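Local structure of 182aa long hypothetical protein (Pyrococcus horikoshii, 2GAN) at the interface of chains A and B. The protein is a putative acetyltransferase of the GNAT family, which probably transfers an acetyl group from acetyl-coenzyme A to an acceptor that the structure does not show. Coordinates in Å, arbitrary orientation; residue numbers count along the deposited sequence, not the author numbering. Chains: chain A/B, 182aa long hypothetical protein.

Contact 1: the interface of chains A and B. Residues chain A 151, 171-174; chain B 144-146, 148.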
# COMPACT_ATOMS: atom_id res chain seq x y z
N GLU A 151 2.30 -2.66 -2.10
CA GLU A 151 2.60 -1.57 -1.17
C GLU A 151 2.84 -0.34 -2.03
O GLU A 151 3.52 -0.42 -3.05
CB GLU A 151 3.84 -1.90 -0.35
CG GLU A 151 4.22 -0.86 0.71
CD GLU A 151 5.05 0.29 0.15
OE1 GLU A 151 5.88 0.05 -0.76
OE2 GLU A 151 4.90 1.43 0.63
N PHE A 171 12.12 -5.19 5.48
CA PHE A 171 12.24 -4.29 4.35
C PHE A 171 12.44 -4.96 3.01
O PHE A 171 12.83 -6.12 2.93
CB PHE A 171 13.40 -3.31 4.56
CG PHE A 171 13.70 -3.02 6.00
CD1 PHE A 171 14.51 -3.88 6.74
CD2 PHE A 171 13.17 -1.89 6.62
CE1 PHE A 171 14.78 -3.61 8.08
CE2 PHE A 171 13.45 -1.62 7.96
CZ PHE A 171 14.25 -2.48 8.69
N VAL A 172 12.18 -4.21 1.94
CA VAL A 172 12.34 -4.70 0.58
C VAL A 172 13.17 -3.68 -0.20
O VAL A 172 12.65 -2.65 -0.61
CB VAL A 172 10.99 -4.86 -0.13
CG1 VAL A 172 11.22 -5.26 -1.57
CG2 VAL A 172 10.14 -5.89 0.59
N ILE A 173 14.45 -3.97 -0.40
CA ILE A 173 15.31 -3.05 -1.14
C ILE A 173 15.14 -3.16 -2.65
O ILE A 173 15.12 -4.27 -3.20
CB ILE A 173 16.80 -3.29 -0.81
CG1 ILE A 173 17.06 -3.08 0.68
CG2 ILE A 173 17.67 -2.34 -1.62
CD1 ILE A 173 16.78 -4.30 1.52
N LEU A 174 15.00 -2.01 -3.31
CA LEU A 174 14.83 -1.97 -4.76
C LEU A 174 15.98 -1.18 -5.38
O LEU A 174 16.52 -0.26 -4.77
CB LEU A 174 13.51 -1.29 -5.13
CG LEU A 174 12.24 -1.77 -4.43
CD1 LEU A 174 11.12 -0.79 -4.70
CD2 LEU A 174 11.87 -3.17 -4.91
N VAL B 144 16.38 2.25 -3.13
CA VAL B 144 15.31 2.71 -2.26
C VAL B 144 14.92 1.56 -1.33
O VAL B 144 15.11 0.39 -1.67
CB VAL B 144 14.05 3.16 -3.04
CG1 VAL B 144 14.29 4.52 -3.70
CG2 VAL B 144 13.67 2.11 -4.08
N VAL B 145 14.38 1.91 -0.17
CA VAL B 145 13.96 0.91 0.80
C VAL B 145 12.46 1.07 1.03
O VAL B 145 11.98 2.17 1.30
CB VAL B 145 14.71 1.10 2.12
CG1 VAL B 145 14.31 0.02 3.12
CG2 VAL B 145 16.21 1.05 1.87
N THR B 146 11.73 -0.03 0.90
CA THR B 146 10.28 0.00 1.09
C THR B 146 9.87 -0.92 2.24
O THR B 146 10.65 -1.78 2.66
CB THR B 146 9.57 -0.44 -0.21
OG1 THR B 146 9.84 -1.82 -0.46
CG2 THR B 146 10.07 0.38 -1.39
N PRO B 148 7.00 -3.57 3.02
CA PRO B 148 5.86 -4.38 2.58
C PRO B 148 4.63 -4.43 3.50
O PRO B 148 3.51 -4.55 3.02
CB PRO B 148 6.47 -5.77 2.34
CG PRO B 148 7.73 -5.75 3.19
CD PRO B 148 8.24 -4.36 2.99
O HOH W 1 7.10 -2.71 0.38
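The ring of A:Phe171 meets B:Val145 at one corner: CG1 of the valine stands outside the rim, displaced to one face, 3.7 Å from the phenylalanine CB and somewhat farther from CD2. The pyrrolidine of B:Pro148 is likewise touched at an edge, its CD-CG side taking the CG2 methyl of A:Val172, with CG2 to CD a tight 3.4 Å. The carboxylate of A:Glu151 reaches the partner through water 1, which lies 3.2 Å from its OE1 and 3.0 Å from B:Thr146 OG1.

Between these groups the main chains form an antiparallel ladder in which A:Val172, A:Ile173 and A:Leu174 face B:Thr146, B:Val145 and B:Val144. The amide of A:Leu174 gives a nearly straight bond (174° at H) to B:Val144 O, and B:Val144 N returns one to A:Leu174 O. At the other end A:Val172 N donates to B:Thr146 O, while A:Val172 O accepts twice. The threonine amide approaches that oxygen from above the carbonyl plane, and the hydroxyl OG1, at 2.9 Å from A:Val172 O, takes a lone pair in the plane. OG1 can do so because it sits between the threonine's own backbone N and carbonyl carbon (chi1 67°); the same torsion sends CG2 to A:Leu174 CD1, 3.7 Å away. The leucine CB also packs on B:Val144 CG2.

A valine in place of B:Thr146 would probably leave A:Val172 O with a poorly aligned amide donor alone from this residue and water 1 without its hydroxyl partner, breaking the bridge to A:Glu151.

Strand 172-176 of chain A thus adds directly to strand 141-146 of chain B, extending a beta-sheet across the chain boundary. The 3-10 turn 148-150 follows in chain B, and in chain A A:Glu151 precedes helix 152-158.

Contact 2: the interface of chains A and B. Residues chain A 98, 100; chain B 166, 168.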
# COMPACT_ATOMS: atom_id res chain seq x y z
N PRO A 98 -2.86 -23.01 0.92
CA PRO A 98 -2.02 -24.19 1.14
C PRO A 98 -2.78 -25.31 1.86
O PRO A 98 -3.88 -25.11 2.39
CB PRO A 98 -0.88 -23.64 1.99
CG PRO A 98 -1.60 -22.68 2.88
CD PRO A 98 -2.54 -21.95 1.90
N GLU A 100 -2.22 -26.58 4.66
CA GLU A 100 -2.45 -26.31 6.07
C GLU A 100 -3.76 -25.56 6.32
O GLU A 100 -4.28 -25.60 7.43
CB GLU A 100 -1.27 -25.55 6.67
CG GLU A 100 0.01 -26.38 6.72
CD GLU A 100 1.01 -25.96 5.66
OE1 GLU A 100 0.60 -25.79 4.49
OE2 GLU A 100 2.21 -25.83 5.99
N MSE B 166 1.51 -17.25 7.37
CA MSE B 166 2.31 -17.86 6.31
C MSE B 166 2.69 -16.82 5.27
O MSE B 166 1.88 -15.99 4.87
CB MSE B 166 1.54 -19.00 5.65
CG MSE B 166 1.24 -20.17 6.56
SE MSE B 166 0.46 -21.63 5.56
CE MSE B 166 2.10 -22.41 4.90
N TYR B 168 4.64 -16.07 1.45
CA TYR B 168 5.05 -16.58 0.15
C TYR B 168 5.63 -15.44 -0.66
O TYR B 168 5.46 -14.27 -0.31
CB TYR B 168 3.85 -17.18 -0.58
CG TYR B 168 3.47 -18.54 -0.06
CD1 TYR B 168 3.90 -19.69 -0.73
CD2 TYR B 168 2.70 -18.69 1.08
CE1 TYR B 168 3.56 -20.96 -0.26
CE2 TYR B 168 2.35 -19.95 1.56
CZ TYR B 168 2.79 -21.08 0.88
OH TYR B 168 2.45 -22.32 1.33
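B:Met166, modelled as selenomethionine, packs against A:Pro98 and A:Glu100 at a patch of van der Waals contacts between two GNAT-family subunits. It has 40 Å² of surface hidden by chain A, the highest value in the patch, and uses the last two atoms of its chain for two different partners. The selenium meets the proline at the ring's outer corner, with SE 3.5 Å from CG, and the two side chains run past each other in opposite directions. Selenium replaces sulfur in the residue, so this contact may differ slightly in the unlabelled protein.

The terminal methyl goes to the glutamate. CE lies 3.6 Å from OE2, 3.7 Å from OE1 and 3.8 Å from CD of A:Glu100; such near-equal spacing, with CE well out of the plane of the three atoms, places the methyl over a face of the carboxylate. The reach comes from a side chain that is extended at chi2 and then bent at chi3 (83°), which turns CE away from the proline at about a right angle to the line from SE to the proline CG. The glutamate answers with a bend of its own at chi2 (105°), presenting the flat side of its carboxylate to the methyl.

A:Pro98 has a second neighbour in B:Tyr168. The phenol oxygen OH lies 3.6 Å from the proline CB, which sits off one face of the tyrosine plane at its hydroxyl end. Selenium and phenol therefore touch adjacent carbons of one pyrrolidine, CG and CB, and are likely to limit its movement towards chain B. On chain A the patch is formed by a loop residue and the short 3-10 helix 99-101; on chain B it lies at the end of strand 162-167 and in the loop just beyond.

The C-alpha centres of contact 1 and contact 2 are about 22 Å apart, and the two have no residue in common. They are related through sequence: contact 2 uses the end of strand 162-167 and the following loop in chain B, and contact 1 uses the next strand, 172-176, in chain A. By the two-fold symmetry each chain plays both roles, so this C-terminal pair of strands reaches the partner at separated points. The sheet pairing of contact 1, with contact 2 as a smaller, separate packing point, is consistent with a dimer, perhaps with exchanged C-terminal strands, although the structure alone does not prove it in solution.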